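Local atomic coordinates of glucose-1-phosphate thymidylyltransferase (Bacillus anthracis, PDB entry 4ECM), a protein that catalyses the transfer of a thymidylyl group from dTTP to glucose 1-phosphate, releasing pyrophosphate and forming dTDP-glucose, a step in dTDP-L-rhamnose biosynthesis. Residues Gly35-Pro40 with Ala244-Ser249; Phe135-Arg140 with Asn235-Trp240; Ser200-Tyr205 with Thr220-Trp225. All coordinates share one frame; numbering follows the deposited sequence. Where two conformers were deposited one is given.

Contact 1: Gly35-Pro40 with Ala244-Ser249; sequences GSRLYP and AGTHVS. With POP (pyrophosphate 2-), chain C; DAU (2'deoxy-thymidine-5'-diphospho-alpha-D-glucose), chain B.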
loop_
_atom_site.group_PDB
_atom_site.type_symbol
_atom_site.label_atom_id
_atom_site.label_comp_id
_atom_site.label_asym_id
_atom_site.label_seq_id
_atom_site.Cartn_x
_atom_site.Cartn_y
_atom_site.Cartn_z
ATOM N N GLY A 35 -7.305 9.674 13.737
ATOM C CA GLY A 35 -6.985 10.895 12.993
ATOM C C GLY A 35 -8.241 11.615 12.500
ATOM O O GLY A 35 -8.155 12.501 11.635
ATOM N N SER A 36 -9.400 11.250 13.072
ATOM C CA SER A 36 -10.691 11.802 12.655
ATOM C C SER A 36 -10.741 13.321 12.693
ATOM O O SER A 36 -11.314 13.928 11.801
ATOM C CB SER A 36 -11.853 11.210 13.484
ATOM O OG SER A 36 -11.742 11.556 14.859
ATOM N N ARG A 37 -10.147 13.938 13.710
ATOM C CA ARG A 37 -10.135 15.406 13.793
ATOM C C ARG A 37 -9.506 16.086 12.579
ATOM O O ARG A 37 -9.888 17.192 12.231
ATOM C CB ARG A 37 -9.413 15.885 15.055
ATOM C CG ARG A 37 -10.291 15.950 16.298
ATOM C CD ARG A 37 -9.486 16.301 17.532
ATOM N NE ARG A 37 -8.626 15.185 17.916
ATOM C CZ ARG A 37 -7.687 15.227 18.861
ATOM N NH1 ARG A 37 -7.446 16.356 19.531
ATOM N NH2 ARG A 37 -6.966 14.134 19.121
ATOM N N LEU A 38 -8.532 15.433 11.952
ATOM C CA LEU A 38 -7.857 15.989 10.787
ATOM C C LEU A 38 -8.446 15.523 9.443
ATOM O O LEU A 38 -7.953 15.903 8.391
ATOM C CB LEU A 38 -6.372 15.641 10.842
ATOM C CG LEU A 38 -5.592 16.218 12.022
ATOM C CD1 LEU A 38 -4.154 15.696 12.037
ATOM C CD2 LEU A 38 -5.621 17.733 11.973
ATOM N N TYR A 39 -9.505 14.727 9.473
ATOM C CA TYR A 39 -10.090 14.208 8.233
ATOM C C TYR A 39 -10.509 15.392 7.336
ATOM O O TYR A 39 -11.049 16.371 7.830
ATOM C CB TYR A 39 -11.263 13.272 8.551
ATOM C CG TYR A 39 -11.715 12.421 7.380
ATOM C CD1 TYR A 39 -11.160 11.151 7.149
ATOM C CD2 TYR A 39 -12.696 12.884 6.497
ATOM C CE1 TYR A 39 -11.576 10.372 6.067
ATOM C CE2 TYR A 39 -13.120 12.117 5.421
ATOM C CZ TYR A 39 -12.566 10.868 5.204
ATOM O OH TYR A 39 -13.012 10.131 4.120
ATOM N N PRO A 40 -10.273 15.306 6.016
ATOM C CA PRO A 40 -9.723 14.240 5.179
ATOM C C PRO A 40 -8.210 14.178 4.925
ATOM O O PRO A 40 -7.779 13.298 4.187
ATOM C CB PRO A 40 -10.425 14.498 3.841
ATOM C CG PRO A 40 -10.516 15.959 3.773
ATOM C CD PRO A 40 -10.709 16.446 5.188
ATOM N N ALA A 244 -0.202 18.312 17.867
ATOM C CA ALA A 244 -0.423 18.523 16.427
ATOM C C ALA A 244 -1.630 17.771 15.918
ATOM O O ALA A 244 -1.642 17.355 14.775
ATOM C CB ALA A 244 0.821 18.129 15.648
ATOM N N GLY A 245 -2.657 17.640 16.758
ATOM C CA GLY A 245 -3.865 16.854 16.441
ATOM C C GLY A 245 -5.093 17.597 15.933
ATOM O O GLY A 245 -6.136 16.977 15.728
ATOM N N THR A 246 -4.973 18.916 15.737
ATOM C CA THR A 246 -6.045 19.747 15.189
ATOM C C THR A 246 -5.439 20.531 14.045
ATOM O O THR A 246 -4.226 20.741 14.008
ATOM C CB THR A 246 -6.579 20.766 16.224
ATOM O OG1 THR A 246 -5.525 21.669 16.578
ATOM C CG2 THR A 246 -7.130 20.060 17.511
ATOM N N HIS A 247 -6.258 20.995 13.112
ATOM C CA HIS A 247 -5.713 21.771 12.006
ATOM C C HIS A 247 -4.879 22.960 12.447
ATOM O O HIS A 247 -3.751 23.135 11.975
ATOM C CB HIS A 247 -6.806 22.206 11.038
ATOM C CG HIS A 247 -7.400 21.064 10.281
ATOM N ND1 HIS A 247 -6.710 20.396 9.290
ATOM C CD2 HIS A 247 -8.612 20.463 10.373
ATOM C CE1 HIS A 247 -7.472 19.431 8.803
ATOM N NE2 HIS A 247 -8.632 19.448 9.444
ATOM N N VAL A 248 -5.414 23.762 13.363
ATOM C CA VAL A 248 -4.703 24.941 13.844
ATOM C C VAL A 248 -3.387 24.578 14.557
ATOM O O VAL A 248 -2.356 25.219 14.333
ATOM C CB VAL A 248 -5.599 25.801 14.781
ATOM C CG1 VAL A 248 -4.793 26.942 15.416
ATOM C CG2 VAL A 248 -6.802 26.350 14.011
ATOM N N SER A 249 -3.414 23.541 15.385
ATOM C CA SER A 249 -2.212 23.145 16.134
ATOM C C SER A 249 -1.184 22.444 15.231
ATOM O O SER A 249 0.031 22.577 15.440
ATOM C CB SER A 249 -2.572 22.334 17.387
ATOM O OG SER A 249 -3.133 21.066 17.079
HETATM P P1 POP C . -8.402 11.722 16.489
HETATM O O1 POP C . -9.629 10.864 16.322
HETATM O O2 POP C . -8.401 12.866 15.510
HETATM O O3 POP C . -8.412 12.268 17.890
HETATM O O POP C . -7.095 10.797 16.237
HETATM P P2 POP C . -5.845 10.744 17.271
HETATM O O4 POP C . -5.439 12.160 17.610
HETATM O O5 POP C . -4.682 10.049 16.611
HETATM O O6 POP C . -6.227 10.029 18.561
HETATM O O6 DAU B . -1.271 16.141 23.946
HETATM C C6 DAU B . -1.241 16.035 25.371
HETATM C C5 DAU B . -2.509 15.352 25.860
HETATM O O5 DAU B . -2.601 14.096 25.193
HETATM C C4 DAU B . -2.503 15.162 27.381
HETATM O O4 DAU B . -2.499 16.419 28.048
HETATM C C3 DAU B . -3.705 14.358 27.868
HETATM O O3 DAU B . -3.560 14.118 29.284
HETATM C C2 DAU B . -3.751 13.041 27.085
HETATM O O2 DAU B . -4.927 12.281 27.421
HETATM C C1 DAU B . -3.721 13.292 25.582
HETATM O O1 DAU B . -4.933 13.931 25.195
HETATM P P2 DAU B . -5.461 13.847 23.672
HETATM O O3P DAU B . -4.670 14.772 22.779
HETATM O O4P DAU B . -6.961 13.933 23.733
HETATM O OPP DAU B . -5.030 12.347 23.247
HETATM P P DAU B . -5.313 11.759 21.778
HETATM O O1P DAU B . -5.241 12.883 20.772
HETATM O O2P DAU B . -6.515 10.890 21.856
HETATM O "O5'" DAU B . -4.020 10.830 21.522
HETATM C "C5'" DAU B . -2.763 11.439 21.309
HETATM C "C4'" DAU B . -1.720 10.518 20.677
HETATM O "O4'" DAU B . -1.708 9.196 21.212
HETATM C "C3'" DAU B . -1.857 10.408 19.174
HETATM O "O3'" DAU B . -0.575 10.762 18.647
HETATM C "C2'" DAU B . -2.174 8.959 18.890
HETATM C "C1'" DAU B . -1.804 8.237 20.178
HETATM N N11 DAU B . -2.801 7.284 20.694
HETATM C C61 DAU B . -4.102 7.769 20.985
HETATM C C51 DAU B . -5.160 6.896 21.144
HETATM C C5A DAU B . -6.518 7.420 21.562
HETATM C C21 DAU B . -2.658 5.924 20.359
HETATM O O21 DAU B . -1.442 5.481 20.009
HETATM N N31 DAU B . -3.674 5.039 20.508
HETATM C C41 DAU B . -4.913 5.457 20.877
HETATM O O41 DAU B . -5.921 4.564 21.001
HETATM O O HOH W 1 -8.962 20.068 13.703
HETATM O O HOH W 2 -11.102 18.006 10.056
#
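Leu38 and Thr246 bring their CA atoms to 6.1 Å where the 3-10 turn 36-38 meets Thr246, at the N-cap position right before helix 247-256, and no direct hydrogen bond joins the two backbones. Leu38 fills the join: its CD2 methyl lies 4.0 Å from the centroid of the His247 ring, 11° off the normal, and also presses on Thr246 C at 3.5 Å. A branched aliphatic chain suits this place, since one methyl can cover a ring face and a peptide together. In the ring plane, His247 NE2 stands 2.9 Å from a water that also lies close to Arg37 O and Tyr39 O, while a second water accepts from His247 N.

Arg37 faces the ligands. Bent at chi3 (-71°), it gives NH2 to both pyrophosphate O3 and O1P of the dTDP-glucose, each at 2.7 Å, and NE to O3 at 2.9 Å. Gly245 O sits over one face of this guanidinium. The backbone helps too, with Arg37 N donating to pyrophosphate O2 at 2.7 Å, in the glycine-rich signature loop of sugar nucleotidylyltransferases.

Asp243 OD2 is hydrogen-bonded to both Gly245 N and Ser249 OG, next to the start of helix 247-256. Arg54 of the second subunit packs on His247, and the loop between strands 25-30 and 51-52 lies against the start of helix 247-256.

Contact 2: Phe135-Arg140 with Asn235-Trp240; sequences FSDDIR and NEMSGW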
loop_
_atom_site.group_PDB
_atom_site.type_symbol
_atom_site.label_atom_id
_atom_site.label_comp_id
_atom_site.label_asym_id
_atom_site.label_seq_id
_atom_site.Cartn_x
_atom_site.Cartn_y
_atom_site.Cartn_z
ATOM N N PHE A 135 7.887 19.468 20.465
ATOM C CA PHE A 135 8.436 20.401 21.440
ATOM C C PHE A 135 9.924 20.646 21.237
ATOM O O PHE A 135 10.609 19.827 20.620
ATOM C CB PHE A 135 8.168 19.865 22.843
ATOM C CG PHE A 135 8.685 18.492 23.069
ATOM C CD1 PHE A 135 9.878 18.285 23.733
ATOM C CD2 PHE A 135 7.982 17.385 22.611
ATOM C CE1 PHE A 135 10.358 17.011 23.934
ATOM C CE2 PHE A 135 8.470 16.116 22.792
ATOM C CZ PHE A 135 9.656 15.922 23.459
ATOM N N SER A 136 10.424 21.768 21.773
ATOM C CA SER A 136 11.844 22.147 21.616
ATOM C C SER A 136 12.832 21.588 22.654
ATOM O O SER A 136 13.998 21.401 22.348
ATOM C CB SER A 136 11.993 23.671 21.575
ATOM O OG SER A 136 11.515 24.276 22.760
ATOM N N ASP A 137 12.400 21.348 23.881
ATOM C CA ASP A 137 13.347 20.856 24.880
ATOM C C ASP A 137 13.999 19.532 24.524
ATOM O O ASP A 137 13.360 18.671 23.912
ATOM C CB ASP A 137 12.645 20.632 26.219
ATOM C CG ASP A 137 12.513 21.888 27.047
ATOM O OD1 ASP A 137 12.919 22.991 26.597
ATOM O OD2 ASP A 137 12.019 21.747 28.186
ATOM N N ASP A 138 15.263 19.376 24.933
ATOM C CA ASP A 138 15.942 18.094 24.866
ATOM C C ASP A 138 15.335 17.333 26.057
ATOM O O ASP A 138 15.031 17.936 27.072
ATOM C CB ASP A 138 17.462 18.201 25.118
ATOM C CG ASP A 138 18.217 18.978 24.031
ATOM O OD1 ASP A 138 17.708 19.097 22.895
ATOM O OD2 ASP A 138 19.351 19.443 24.331
ATOM N N ILE A 139 15.172 16.018 25.945
ATOM C CA ILE A 139 14.600 15.252 27.060
ATOM C C ILE A 139 15.654 14.733 28.031
ATOM O O ILE A 139 15.317 14.353 29.150
ATOM C CB ILE A 139 13.745 14.051 26.590
ATOM C CG1 ILE A 139 14.617 13.036 25.835
ATOM C CG2 ILE A 139 12.566 14.542 25.772
ATOM C CD1 ILE A 139 13.889 11.753 25.449
ATOM N N ARG A 140 16.917 14.717 27.608
ATOM C CA ARG A 140 18.008 14.201 28.445
ATOM C C ARG A 140 18.020 14.660 29.892
ATOM O O ARG A 140 18.166 13.839 30.787
ATOM C CB ARG A 140 19.386 14.453 27.798
ATOM C CG ARG A 140 20.579 13.909 28.617
ATOM C CD ARG A 140 21.929 14.197 27.919
ATOM N NE ARG A 140 22.036 13.516 26.624
ATOM C CZ ARG A 140 22.549 12.298 26.454
ATOM N NH1 ARG A 140 22.597 11.754 25.245
ATOM N NH2 ARG A 140 23.016 11.620 27.485
ATOM N N ASN A 235 8.433 18.049 36.233
ATOM C CA ASN A 235 9.291 19.138 35.830
ATOM C C ASN A 235 8.522 20.026 34.869
ATOM O O ASN A 235 7.741 19.540 34.054
ATOM C CB ASN A 235 10.548 18.656 35.115
ATOM C CG ASN A 235 11.397 17.755 35.959
ATOM O OD1 ASN A 235 11.056 16.591 36.179
ATOM N ND2 ASN A 235 12.554 18.258 36.380
ATOM N N GLU A 236 8.742 21.326 34.977
ATOM C CA GLU A 236 8.153 22.263 34.061
ATOM C C GLU A 236 9.121 22.398 32.910
ATOM O O GLU A 236 10.307 22.588 33.121
ATOM C CB GLU A 236 7.959 23.619 34.724
ATOM C CG GLU A 236 7.036 23.582 35.923
ATOM C CD GLU A 236 6.762 24.975 36.495
ATOM O OE1 GLU A 236 6.488 25.916 35.704
ATOM O OE2 GLU A 236 6.794 25.102 37.739
ATOM N N MET A 237 8.611 22.289 31.697
ATOM C CA MET A 237 9.431 22.405 30.503
ATOM C C MET A 237 9.808 23.837 30.257
ATOM O O MET A 237 9.124 24.742 30.719
ATOM C CB MET A 237 8.673 21.905 29.272
ATOM C CG MET A 237 8.533 20.386 29.192
ATOM S SD MET A 237 7.757 19.910 27.641
ATOM C CE MET A 237 8.077 18.163 27.651
ATOM N N SER A 238 10.927 24.057 29.561
ATOM C CA SER A 238 11.461 25.418 29.341
ATOM C C SER A 238 11.141 26.103 28.000
ATOM O O SER A 238 10.958 27.316 27.963
ATOM C CB SER A 238 12.976 25.396 29.526
ATOM O OG SER A 238 13.554 24.388 28.722
ATOM N N GLY A 239 11.094 25.343 26.908
ATOM C CA GLY A 239 10.827 25.930 25.595
ATOM C C GLY A 239 9.387 25.761 25.154
ATOM O O GLY A 239 8.489 25.632 25.990
ATOM N N TRP A 240 9.162 25.708 23.841
ATOM C CA TRP A 240 7.817 25.558 23.340
ATOM C C TRP A 240 7.379 24.111 23.215
ATOM O O TRP A 240 8.194 23.173 23.169
ATOM C CB TRP A 240 7.643 26.295 21.998
ATOM C CG TRP A 240 8.600 25.904 20.908
ATOM C CD1 TRP A 240 9.746 26.565 20.554
ATOM C CD2 TRP A 240 8.482 24.799 20.002
ATOM N NE1 TRP A 240 10.355 25.931 19.503
ATOM C CE2 TRP A 240 9.603 24.844 19.142
ATOM C CE3 TRP A 240 7.547 23.776 19.836
ATOM C CZ2 TRP A 240 9.815 23.899 18.138
ATOM C CZ3 TRP A 240 7.757 22.838 18.837
ATOM C CH2 TRP A 240 8.879 22.907 17.997
HETATM O O HOH W 3 9.919 22.118 25.109
#
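Met237, just past the end of strand 232-236, sends its extended chain toward Phe135, making an oblique Met-aromatic contact with SD 5.3 Å from the ring centroid and CE near ring atom CD1. A long, flexible thioether can reach across to the phenyl ring; Ile195 of strand 190-198 touches both residues. Ser238 comes next, and its N donates to Asp137 OD2 at 2.9 Å, almost straight at 167° and on the syn side. In the conformer given here for Ser238 and Gly239, Ser238 OG and Gly239 N, the latter at 3.0 Å, donate to Asp137 OD1 from opposite faces of the carboxylate plane, so a short acidic side chain grips two successive peptide N-H groups; Tyr142 OH holds OD2 as well. Trp240 closes the run: its O accepts from Ser136 N at 3.0 Å, and its N donates weakly to Ser136 OG. Turned back by chi1 of 56°, the indole lays its five-membered ring under Ser136 CB, 3.6 Å from the centroid, a CH-pi contact that the small serine permits. A water bridges Asp137 N and Trp240 O. The aspartate carboxylate thus joins the loops running on from strand 133-135 and leading into strand 241-243, which pair as a two-stranded antiparallel sheet.

Contact 3: Ser200-Tyr205 with Thr220-Trp225; sequences SKVFSY and TDINNW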
loop_
_atom_site.group_PDB
_atom_site.type_symbol
_atom_site.label_atom_id
_atom_site.label_comp_id
_atom_site.label_asym_id
_atom_site.label_seq_id
_atom_site.Cartn_x
_atom_site.Cartn_y
_atom_site.Cartn_z
ATOM N N SER A 200 8.708 -0.050 35.258
ATOM C CA SER A 200 7.953 -1.193 34.739
ATOM C C SER A 200 6.667 -1.529 35.508
ATOM O O SER A 200 5.904 -2.381 35.065
ATOM C CB SER A 200 8.851 -2.428 34.686
ATOM O OG SER A 200 9.238 -2.801 35.994
ATOM N N LYS A 201 6.406 -0.858 36.621
ATOM C CA LYS A 201 5.208 -1.142 37.399
ATOM C C LYS A 201 3.937 -0.655 36.721
ATOM O O LYS A 201 2.841 -1.077 37.085
ATOM C CB LYS A 201 5.312 -0.542 38.807
ATOM C CG LYS A 201 6.428 -1.176 39.653
ATOM C CD LYS A 201 6.359 -0.744 41.124
ATOM C CE LYS A 201 7.439 -1.457 41.973
ATOM N NZ LYS A 201 7.511 -0.944 43.390
ATOM N N VAL A 202 4.076 0.211 35.717
ATOM C CA VAL A 202 2.911 0.753 35.040
ATOM C C VAL A 202 2.040 -0.349 34.416
ATOM O O VAL A 202 0.802 -0.243 34.403
ATOM C CB VAL A 202 3.311 1.799 33.978
ATOM C CG1 VAL A 202 4.193 1.174 32.896
ATOM C CG2 VAL A 202 2.065 2.464 33.356
ATOM N N PHE A 203 2.671 -1.418 33.938
ATOM C CA PHE A 203 1.938 -2.495 33.265
ATOM C C PHE A 203 1.006 -3.271 34.179
ATOM O O PHE A 203 -0.109 -3.621 33.769
ATOM C CB PHE A 203 2.897 -3.436 32.513
ATOM C CG PHE A 203 3.751 -2.720 31.517
ATOM C CD1 PHE A 203 3.179 -2.131 30.399
ATOM C CD2 PHE A 203 5.112 -2.601 31.708
ATOM C CE1 PHE A 203 3.957 -1.428 29.489
ATOM C CE2 PHE A 203 5.892 -1.912 30.800
ATOM C CZ PHE A 203 5.308 -1.323 29.685
ATOM N N SER A 204 1.448 -3.541 35.402
ATOM C CA SER A 204 0.604 -4.245 36.365
ATOM C C SER A 204 -0.640 -3.401 36.692
ATOM O O SER A 204 -1.722 -3.941 36.914
ATOM C CB SER A 204 1.384 -4.555 37.633
ATOM O OG SER A 204 1.850 -3.348 38.201
ATOM N N TYR A 205 -0.490 -2.082 36.711
ATOM C CA TYR A 205 -1.637 -1.226 36.956
ATOM C C TYR A 205 -2.529 -1.092 35.718
ATOM O O TYR A 205 -3.755 -1.007 35.858
ATOM C CB TYR A 205 -1.257 0.169 37.457
ATOM C CG TYR A 205 -2.509 0.978 37.759
ATOM C CD1 TYR A 205 -3.222 0.776 38.945
ATOM C CD2 TYR A 205 -3.013 1.898 36.840
ATOM C CE1 TYR A 205 -4.394 1.495 39.221
ATOM C CE2 TYR A 205 -4.183 2.624 37.106
ATOM C CZ TYR A 205 -4.866 2.417 38.298
ATOM O OH TYR A 205 -6.019 3.131 38.569
ATOM N N THR A 220 -4.169 9.661 32.332
ATOM C CA THR A 220 -4.280 10.458 33.566
ATOM C C THR A 220 -4.520 9.539 34.799
ATOM O O THR A 220 -3.960 9.777 35.876
ATOM C CB THR A 220 -5.354 11.548 33.440
ATOM O OG1 THR A 220 -4.887 12.564 32.538
ATOM C CG2 THR A 220 -5.657 12.181 34.800
ATOM N N ASP A 221 -5.309 8.480 34.629
ATOM C CA ASP A 221 -5.545 7.527 35.736
ATOM C C ASP A 221 -4.240 6.876 36.196
ATOM O O ASP A 221 -4.015 6.682 37.401
ATOM C CB ASP A 221 -6.549 6.457 35.326
ATOM C CG ASP A 221 -7.914 7.035 35.012
ATOM O OD1 ASP A 221 -8.234 8.143 35.515
ATOM O OD2 ASP A 221 -8.672 6.384 34.266
ATOM N N ILE A 222 -3.384 6.546 35.239
ATOM C CA ILE A 222 -2.082 5.964 35.533
ATOM C C ILE A 222 -1.220 6.966 36.294
ATOM O O ILE A 222 -0.586 6.629 37.300
ATOM C CB ILE A 222 -1.352 5.562 34.245
ATOM C CG1 ILE A 222 -2.021 4.347 33.614
ATOM C CG2 ILE A 222 0.130 5.267 34.518
ATOM C CD1 ILE A 222 -1.493 4.040 32.200
ATOM N N ASN A 223 -1.192 8.204 35.810
ATOM C CA ASN A 223 -0.407 9.240 36.479
ATOM C C ASN A 223 -0.908 9.484 37.913
ATOM O O ASN A 223 -0.096 9.643 38.830
ATOM C CB ASN A 223 -0.346 10.497 35.612
ATOM C CG ASN A 223 0.373 10.233 34.298
ATOM O OD1 ASN A 223 1.262 9.381 34.255
ATOM N ND2 ASN A 223 -0.001 10.948 33.222
ATOM N N ASN A 224 -2.223 9.462 38.114
ATOM C CA ASN A 224 -2.784 9.624 39.461
ATOM C C ASN A 224 -2.461 8.422 40.387
ATOM O O ASN A 224 -2.291 8.599 41.591
ATOM C CB ASN A 224 -4.304 9.893 39.412
ATOM C CG ASN A 224 -4.644 11.357 39.092
ATOM O OD1 ASN A 224 -3.951 12.265 39.535
ATOM N ND2 ASN A 224 -5.742 11.578 38.363
ATOM N N TRP A 225 -2.382 7.211 39.824
ATOM C CA TRP A 225 -2.034 6.005 40.596
ATOM C C TRP A 225 -0.634 6.177 41.165
ATOM O O TRP A 225 -0.411 5.994 42.363
ATOM C CB TRP A 225 -2.144 4.735 39.720
ATOM C CG TRP A 225 -1.636 3.467 40.368
ATOM C CD1 TRP A 225 -2.233 2.764 41.380
ATOM C CD2 TRP A 225 -0.436 2.733 40.020
ATOM N NE1 TRP A 225 -1.475 1.663 41.697
ATOM C CE2 TRP A 225 -0.370 1.615 40.882
ATOM C CE3 TRP A 225 0.590 2.920 39.069
ATOM C CZ2 TRP A 225 0.684 0.672 40.823
ATOM C CZ3 TRP A 225 1.634 1.991 39.015
ATOM C CH2 TRP A 225 1.674 0.885 39.899
HETATM O O HOH W 4 -5.917 6.353 39.337
#
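Lys201 O, which lies 3.6 Å from Trp225 CH2, is gripped within its own segment: Ser204 OG donates to it at 2.7 Å, and the backbone N atoms of Ser204 and Tyr205 add weak bonds. Serine is apt here because its short hydroxyl can fold back onto the carbonyl three residues earlier.

One turn along, Tyr205 and Trp225 carry most of the contact. Each side chain leaves its helix with CG opposite the backbone N (chi1 -177° and 172°), and the two slide past each other in opposite directions. The tyrosine ring and the five-membered ring of the indole form an offset stack, with centroids 3.8 Å apart and planes at 17°. The overlap is reciprocal: Tyr205 CB sits 3.5 Å from the centroid of the Trp225 six-membered ring, and Trp225 CB lies 3.8 Å from that of the Tyr205 ring, each over the face. Flat aromatic rings suit this place because they can overlap face to face while each CB methylene lies over the partner's ring. Arg229 adds a cation-pi contact to Trp225, and a water donates to Asp221 O while reaching Tyr205 OH only weakly.

Deeper in, Val202 CG2 meets Ile222 CG2 at 3.6 Å; beneath them, Met126 and Tyr198 belong to sheet strands. This is helix-on-helix packing against the central sheet of the nucleotidyltransferase alpha/beta fold, with Thr220 reaching the dTDP-glucose pocket.

From the N terminus, the chain leaves strand 25-30 and enters 35-40, which waits some two hundred residues for 244-249; contact 1 therefore closes the longest loop. Inside it, 135-140 finds 235-240, and inside that again contact 3 joins 200-205 to 220-225 over a short excursion. The three loops are nested and none cross. Contact 3 ties two consecutive helices beside the sheet, contact 2 ties the end of strand 133-135 and the loop after it to the loop between strands 232-236 and 241-243, and contact 1 brings helix 247-256 back to the phosphate-binding loop. Segments 235-240 and 244-249 nearly adjoin, whereas contacts 1 and 3 lie on opposite sides of the chain's centre, their own centres about 28 Å apart.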